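Local coordinates for protein enterotoxin SEN variant (PDB 6KRY) that probably acts as a secreted superantigen toxin of Staphylococcus aureus, as in other staphylococcal enterotoxins, which cross-link MHC class II molecules and T-cell receptors, at residues N5-S11 and I171-C175; F135-T139 and K152-L157. One frame throughout, in Å; residues are numbered along the deposited sequence.

Contact 1 (N5-S11 and I171-C175); sequences NDLKKKS and IQKGC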
loop_
_atom_site.group_PDB
_atom_site.type_symbol
_atom_site.label_atom_id
_atom_site.label_comp_id
_atom_site.label_asym_id
_atom_site.label_seq_id
_atom_site.Cartn_x
_atom_site.Cartn_y
_atom_site.Cartn_z
ATOM N N ASN A 5 -10.577 -22.015 0.344
ATOM C CA ASN A 5 -10.460 -22.392 1.749
ATOM C C ASN A 5 -9.089 -22.011 2.333
ATOM O O ASN A 5 -8.894 -22.137 3.525
ATOM C CB ASN A 5 -10.811 -23.874 1.951
ATOM C CG ASN A 5 -12.313 -24.078 1.883
ATOM O OD1 ASN A 5 -13.056 -23.173 2.241
ATOM N ND2 ASN A 5 -12.779 -25.238 1.445
ATOM N N ASP A 6 -8.188 -21.468 1.514
ATOM C CA ASP A 6 -6.969 -20.848 1.981
ATOM C C ASP A 6 -7.177 -19.350 2.259
ATOM O O ASP A 6 -6.264 -18.673 2.777
ATOM C CB ASP A 6 -5.865 -20.945 0.924
ATOM C CG ASP A 6 -5.304 -22.343 0.779
ATOM O OD1 ASP A 6 -5.424 -23.116 1.753
ATOM O OD2 ASP A 6 -4.757 -22.640 -0.304
ATOM N N LEU A 7 -8.322 -18.787 1.867
ATOM C CA LEU A 7 -8.556 -17.356 2.053
ATOM C C LEU A 7 -9.347 -17.134 3.335
ATOM O O LEU A 7 -10.211 -17.937 3.665
ATOM C CB LEU A 7 -9.327 -16.803 0.865
ATOM C CG LEU A 7 -8.601 -16.870 -0.471
ATOM C CD1 LEU A 7 -9.556 -16.411 -1.543
ATOM C CD2 LEU A 7 -7.329 -16.018 -0.450
ATOM N N LYS A 8 -9.038 -16.053 4.043
ATOM C CA LYS A 8 -9.738 -15.706 5.284
ATOM C C LYS A 8 -11.108 -15.101 4.941
ATOM O O LYS A 8 -11.336 -14.580 3.841
ATOM C CB LYS A 8 -8.929 -14.696 6.102
ATOM C CG LYS A 8 -7.498 -15.091 6.422
ATOM C CD LYS A 8 -7.382 -16.151 7.475
ATOM C CE LYS A 8 -5.942 -16.560 7.716
ATOM N NZ LYS A 8 -5.440 -17.452 6.637
ATOM N N LYS A 9 -12.002 -15.146 5.917
ATOM C CA LYS A 9 -13.374 -14.749 5.747
ATOM C C LYS A 9 -13.598 -13.343 6.329
ATOM O O LYS A 9 -13.158 -13.072 7.429
ATOM C CB LYS A 9 -14.253 -15.765 6.480
ATOM C CG LYS A 9 -15.500 -16.172 5.731
ATOM C CD LYS A 9 -16.188 -17.390 6.304
ATOM C CE LYS A 9 -17.642 -17.126 6.653
ATOM N NZ LYS A 9 -18.334 -16.216 5.695
ATOM N N LYS A 10 -14.318 -12.474 5.606
ATOM C CA LYS A 10 -14.666 -11.160 6.135
ATOM C C LYS A 10 -15.407 -11.248 7.489
ATOM O O LYS A 10 -15.165 -10.428 8.376
ATOM C CB LYS A 10 -15.555 -10.397 5.150
ATOM C CG LYS A 10 -15.924 -9.004 5.614
ATOM C CD LYS A 10 -16.798 -8.282 4.643
ATOM C CE LYS A 10 -17.080 -6.870 5.067
ATOM N NZ LYS A 10 -17.813 -6.152 4.019
ATOM N N SER A 11 -16.325 -12.204 7.634
ATOM C CA SER A 11 -17.161 -12.316 8.840
ATOM C C SER A 11 -16.342 -12.707 10.075
ATOM O O SER A 11 -16.838 -12.608 11.166
ATOM C CB SER A 11 -18.278 -13.266 8.631
ATOM O OG SER A 11 -17.771 -14.557 8.365
ATOM N N ILE A 171 -19.662 -9.669 -0.211
ATOM C CA ILE A 171 -18.293 -10.231 -0.474
ATOM C C ILE A 171 -17.711 -10.791 0.830
ATOM O O ILE A 171 -17.597 -10.045 1.788
ATOM C CB ILE A 171 -17.375 -9.165 -1.098
ATOM C CG1 ILE A 171 -17.950 -8.557 -2.387
ATOM C CG2 ILE A 171 -15.985 -9.729 -1.313
ATOM C CD1 ILE A 171 -18.256 -9.569 -3.453
ATOM N N GLN A 172 -17.354 -12.087 0.871
ATOM C CA GLN A 172 -16.828 -12.715 2.085
ATOM C C GLN A 172 -15.348 -13.050 1.972
ATOM O O GLN A 172 -14.684 -13.193 2.997
ATOM C CB GLN A 172 -17.603 -13.991 2.444
ATOM C CG GLN A 172 -18.886 -13.712 3.221
ATOM C CD GLN A 172 -18.633 -12.977 4.519
ATOM O OE1 GLN A 172 -17.724 -13.322 5.283
ATOM N NE2 GLN A 172 -19.449 -11.954 4.771
ATOM N N LYS A 173 -14.856 -13.270 0.750
ATOM C CA LYS A 173 -13.474 -13.618 0.574
ATOM C C LYS A 173 -12.980 -12.927 -0.705
ATOM O O LYS A 173 -13.771 -12.566 -1.605
ATOM C CB LYS A 173 -13.237 -15.128 0.429
ATOM C CG LYS A 173 -13.684 -16.000 1.608
ATOM C CD LYS A 173 -13.335 -17.479 1.472
ATOM C CE LYS A 173 -13.464 -18.233 2.787
ATOM N NZ LYS A 173 -13.142 -19.666 2.611
ATOM N N GLY A 174 -11.666 -12.758 -0.776
ATOM C CA GLY A 174 -11.117 -12.181 -1.982
ATOM C C GLY A 174 -9.614 -12.108 -1.940
ATOM O O GLY A 174 -8.999 -12.053 -0.884
ATOM N N CYS A 175 -9.024 -11.998 -3.128
ATOM C CA CYS A 175 -7.606 -11.850 -3.201
ATOM C C CYS A 175 -7.210 -11.058 -4.469
ATOM O O CYS A 175 -7.976 -10.904 -5.416
ATOM C CB CYS A 175 -6.919 -13.195 -3.142
ATOM S SG CYS A 175 -7.308 -14.252 -4.559
HETATM O O HOH W 1 -13.495 -20.959 4.793
HETATM O O HOH W 2 -10.361 -13.700 1.552
HETATM O O HOH W 3 -18.823 -7.740 1.934
#

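Contact 2 (F135-T139 and K152-L157); sequences FVIKT and KVRFKL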
loop_
_atom_site.group_PDB
_atom_site.type_symbol
_atom_site.label_atom_id
_atom_site.label_comp_id
_atom_site.label_asym_id
_atom_site.label_seq_id
_atom_site.Cartn_x
_atom_site.Cartn_y
_atom_site.Cartn_z
ATOM N N PHE A 135 -10.799 -2.341 -14.839
ATOM C CA PHE A 135 -10.391 -0.953 -14.729
ATOM C C PHE A 135 -8.861 -0.894 -14.784
ATOM O O PHE A 135 -8.207 -1.927 -14.757
ATOM C CB PHE A 135 -10.982 -0.298 -13.480
ATOM C CG PHE A 135 -10.593 -0.908 -12.166
ATOM C CD1 PHE A 135 -9.363 -0.617 -11.580
ATOM C CD2 PHE A 135 -11.474 -1.736 -11.501
ATOM C CE1 PHE A 135 -9.053 -1.134 -10.340
ATOM C CE2 PHE A 135 -11.129 -2.290 -10.279
ATOM C CZ PHE A 135 -9.930 -1.970 -9.696
ATOM N N VAL A 136 -8.306 0.314 -14.871
ATOM C CA VAL A 136 -6.887 0.469 -14.830
ATOM C C VAL A 136 -6.525 1.327 -13.630
ATOM O O VAL A 136 -7.331 2.014 -13.088
ATOM C CB VAL A 136 -6.292 1.069 -16.112
ATOM C CG1 VAL A 136 -6.736 0.294 -17.341
ATOM C CG2 VAL A 136 -6.615 2.534 -16.226
ATOM N N ILE A 137 -5.255 1.239 -13.248
ATOM C CA ILE A 137 -4.607 2.159 -12.319
ATOM C C ILE A 137 -3.361 2.658 -13.056
ATOM O O ILE A 137 -2.923 2.042 -14.047
ATOM C CB ILE A 137 -4.263 1.478 -10.985
ATOM C CG1 ILE A 137 -3.260 0.349 -11.212
ATOM C CG2 ILE A 137 -5.516 0.984 -10.267
ATOM C CD1 ILE A 137 -2.720 -0.267 -9.951
ATOM N N LYS A 138 -2.819 3.778 -12.605
ATOM C CA LYS A 138 -1.754 4.424 -13.301
ATOM C C LYS A 138 -0.637 4.785 -12.333
ATOM O O LYS A 138 -0.863 4.955 -11.157
ATOM C CB LYS A 138 -2.253 5.719 -13.934
ATOM C CG LYS A 138 -3.336 5.491 -14.967
ATOM C CD LYS A 138 -3.786 6.735 -15.680
ATOM C CE LYS A 138 -5.110 6.458 -16.353
ATOM N NZ LYS A 138 -5.283 7.363 -17.500
ATOM N N THR A 139 0.572 4.881 -12.874
ATOM C CA THR A 139 1.757 5.326 -12.121
ATOM C C THR A 139 2.677 6.073 -13.084
ATOM O O THR A 139 2.659 5.815 -14.295
ATOM C CB THR A 139 2.489 4.169 -11.430
ATOM O OG1 THR A 139 3.555 4.654 -10.620
ATOM C CG2 THR A 139 3.070 3.162 -12.392
ATOM N N LYS A 152 -3.955 1.480 -4.651
ATOM C CA LYS A 152 -4.795 2.058 -5.697
ATOM C C LYS A 152 -5.926 1.100 -6.114
ATOM O O LYS A 152 -7.102 1.507 -6.237
ATOM C CB LYS A 152 -3.921 2.443 -6.885
ATOM C CG LYS A 152 -3.116 3.701 -6.651
ATOM C CD LYS A 152 -2.235 4.071 -7.802
ATOM C CE LYS A 152 -1.675 5.460 -7.584
ATOM N NZ LYS A 152 -0.536 5.775 -8.487
ATOM N N VAL A 153 -5.620 -0.191 -6.226
ATOM C CA VAL A 153 -6.666 -1.202 -6.479
ATOM C C VAL A 153 -7.670 -1.292 -5.309
ATOM O O VAL A 153 -8.899 -1.287 -5.538
ATOM C CB VAL A 153 -6.040 -2.579 -6.751
ATOM C CG1 VAL A 153 -7.069 -3.684 -6.879
ATOM C CG2 VAL A 153 -5.252 -2.529 -8.033
ATOM N N ARG A 154 -7.170 -1.423 -4.078
ATOM C CA ARG A 154 -8.026 -1.619 -2.943
ATOM C C ARG A 154 -8.976 -0.424 -2.774
ATOM O O ARG A 154 -10.176 -0.626 -2.452
ATOM C CB ARG A 154 -7.210 -1.910 -1.693
ATOM C CG ARG A 154 -6.618 -3.305 -1.681
ATOM C CD ARG A 154 -6.014 -3.653 -0.339
ATOM N NE ARG A 154 -5.094 -4.780 -0.463
ATOM C CZ ARG A 154 -4.806 -5.628 0.492
ATOM N NH1 ARG A 154 -5.580 -5.727 1.564
ATOM N NH2 ARG A 154 -3.727 -6.378 0.359
ATOM N N PHE A 155 -8.479 0.794 -3.028
ATOM C CA PHE A 155 -9.301 1.975 -2.931
ATOM C C PHE A 155 -10.502 1.850 -3.897
ATOM O O PHE A 155 -11.652 2.129 -3.560
ATOM C CB PHE A 155 -8.431 3.193 -3.240
ATOM C CG PHE A 155 -9.136 4.477 -2.935
ATOM C CD1 PHE A 155 -9.181 4.948 -1.639
ATOM C CD2 PHE A 155 -9.845 5.146 -3.935
ATOM C CE1 PHE A 155 -9.890 6.105 -1.349
ATOM C CE2 PHE A 155 -10.521 6.330 -3.659
ATOM C CZ PHE A 155 -10.561 6.789 -2.357
ATOM N N LYS A 156 -10.217 1.421 -5.122
ATOM C CA LYS A 156 -11.265 1.262 -6.139
ATOM C C LYS A 156 -12.205 0.105 -5.779
ATOM O O LYS A 156 -13.447 0.202 -5.899
ATOM C CB LYS A 156 -10.606 1.038 -7.486
ATOM C CG LYS A 156 -10.187 2.307 -8.194
ATOM C CD LYS A 156 -10.880 2.432 -9.544
ATOM C CE LYS A 156 -12.363 2.122 -9.444
ATOM N NZ LYS A 156 -13.152 2.936 -10.400
ATOM N N LEU A 157 -11.658 -0.978 -5.249
ATOM C CA LEU A 157 -12.527 -2.076 -4.841
ATOM C C LEU A 157 -13.430 -1.648 -3.680
ATOM O O LEU A 157 -14.595 -2.151 -3.562
ATOM C CB LEU A 157 -11.727 -3.315 -4.433
ATOM C CG LEU A 157 -10.920 -4.006 -5.512
ATOM C CD1 LEU A 157 -10.107 -5.151 -4.917
ATOM C CD2 LEU A 157 -11.786 -4.510 -6.651
#

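Contact 1 (N5-S11 and I171-C175)
A classic beta bulge opens strand 173-180 of the beta-grasp domain, and the N-terminal segment 5-11 packs against it. Gln-172 and Lys-173 both face Tyr-225 on the neighbouring strand. Gln-172, one of the two bulge residues, is the polar hub. Gln-172 O accepts a short, nearly straight hydrogen bond from Lys-10 N (2.7 Å). Gln-172 OE1 accepts from Ser-11 N (3.0 Å) and from Lys-9 NZ (3.0 Å), and more weakly from Ser-11 OG (3.3 Å). One glutamine thus ties down three successive residues. Its NE2 bonds back to Gly-169 O.

Three waters fill gaps. Water 2 accepts from Gly-174 N (2.8 Å); it lies 2.6 Å from Lys-8 O and can donate to it. Water 3 joins Lys-10 NZ (2.8 Å) to Ile-171 O (2.6 Å). Water 1 accepts from Lys-173 NZ (2.6 Å) and donates weakly to Asn-5 OD1 (3.4 Å). Lys-173 NZ also bonds to Lys-4 O. Lys-173 CE lies 3.4 Å from Leu-7 O.

Leu-7 makes the apolar part of the contact, its CD2 3.9 Å from Cys-175 CB. Lys-10 extends fully, and its ammonium reaches Asn-165 O, Ile-163 O and Thr-168 O in the loop after helix 146-161. Leu-7 also touches Tyr-189 and Asp-191 on strand 188-191 and Tyr-225 on strand 218-225, so the segment leading into helix 15-26 lies against three neighbouring strands.

Contact 2 (F135-T139 and K152-L157)
Strand 135-139 and helix 152-157 run roughly antiparallel, with 142° between their N-to-C directions. Their axes approach to 9.2 Å. This is the helix-on-sheet packing of the beta-grasp fold, in which helix 146-161 lies across one face of a mixed sheet. Strand 130-139 is an outermost strand of that sheet within the chain. The CA atoms come nearest at Ile-137 and Lys-152, 6.6 Å apart. The gap is wider between Phe-135 CA and Lys-156 CA, at 8.9 Å.

Side chains alternate along the strand. Phe-135 and Ile-137 point toward the helix, whereas Val-136 and Lys-138 point away. Ile-137 CD1 meets Val-153 CG2 at 3.9 Å, and Ile-137 CG2 meets Lys-152 CB at 4.0 Å. Ile-220 of strand 218-225 touches both Ile-137 and Val-153, continuing this apolar layer across the sheet.

Phe-135 fits against one side of the helix. Phe-135 CZ is 3.8 Å from Lys-156 CB and 4.4 Å from Val-153 CG1. Leu-157 CD2 meets the ring edge, 4.3 Å from Phe-135 CE2. The aliphatic part of Lys-156 lies over one ring face. Lys-156 CD forms a CH-pi contact, 4.2 Å from the ring centroid of Phe-135. The ammonium is farther away and adds at most a weak cation-pi attraction.

At the other end of the strand, Lys-152 stretches out in a nearly extended conformation. Its charge has a salt-bridge partner in Glu-148, one helical turn earlier. Lys-152 NZ also donates a hydrogen bond to the backbone Lys-138 O, at 2.8 Å.

Both contacts reach the same beta-grasp sheet, but they use different elements. Contact 2 joins helix 146-161 to an outermost strand, 130-139. Contact 1 places the N-terminal segment beside the start of strand 173-180, the next strand after that helix. Their centres are 20 Å apart. The centre of contact 1 is about 19 Å from the chain centre, that of contact 2 about 11 Å. Contact 1 relies mainly on hydrogen bonds from backbone NH groups and a lysine to one glutamine, and on bridging waters. Contact 2 is mostly apolar, lysine aliphatic chains included, with one lysine-to-backbone hydrogen bond. Neither is wholly buried. Contact 2 is local in sequence and nested inside the long loop that contact 1 closes.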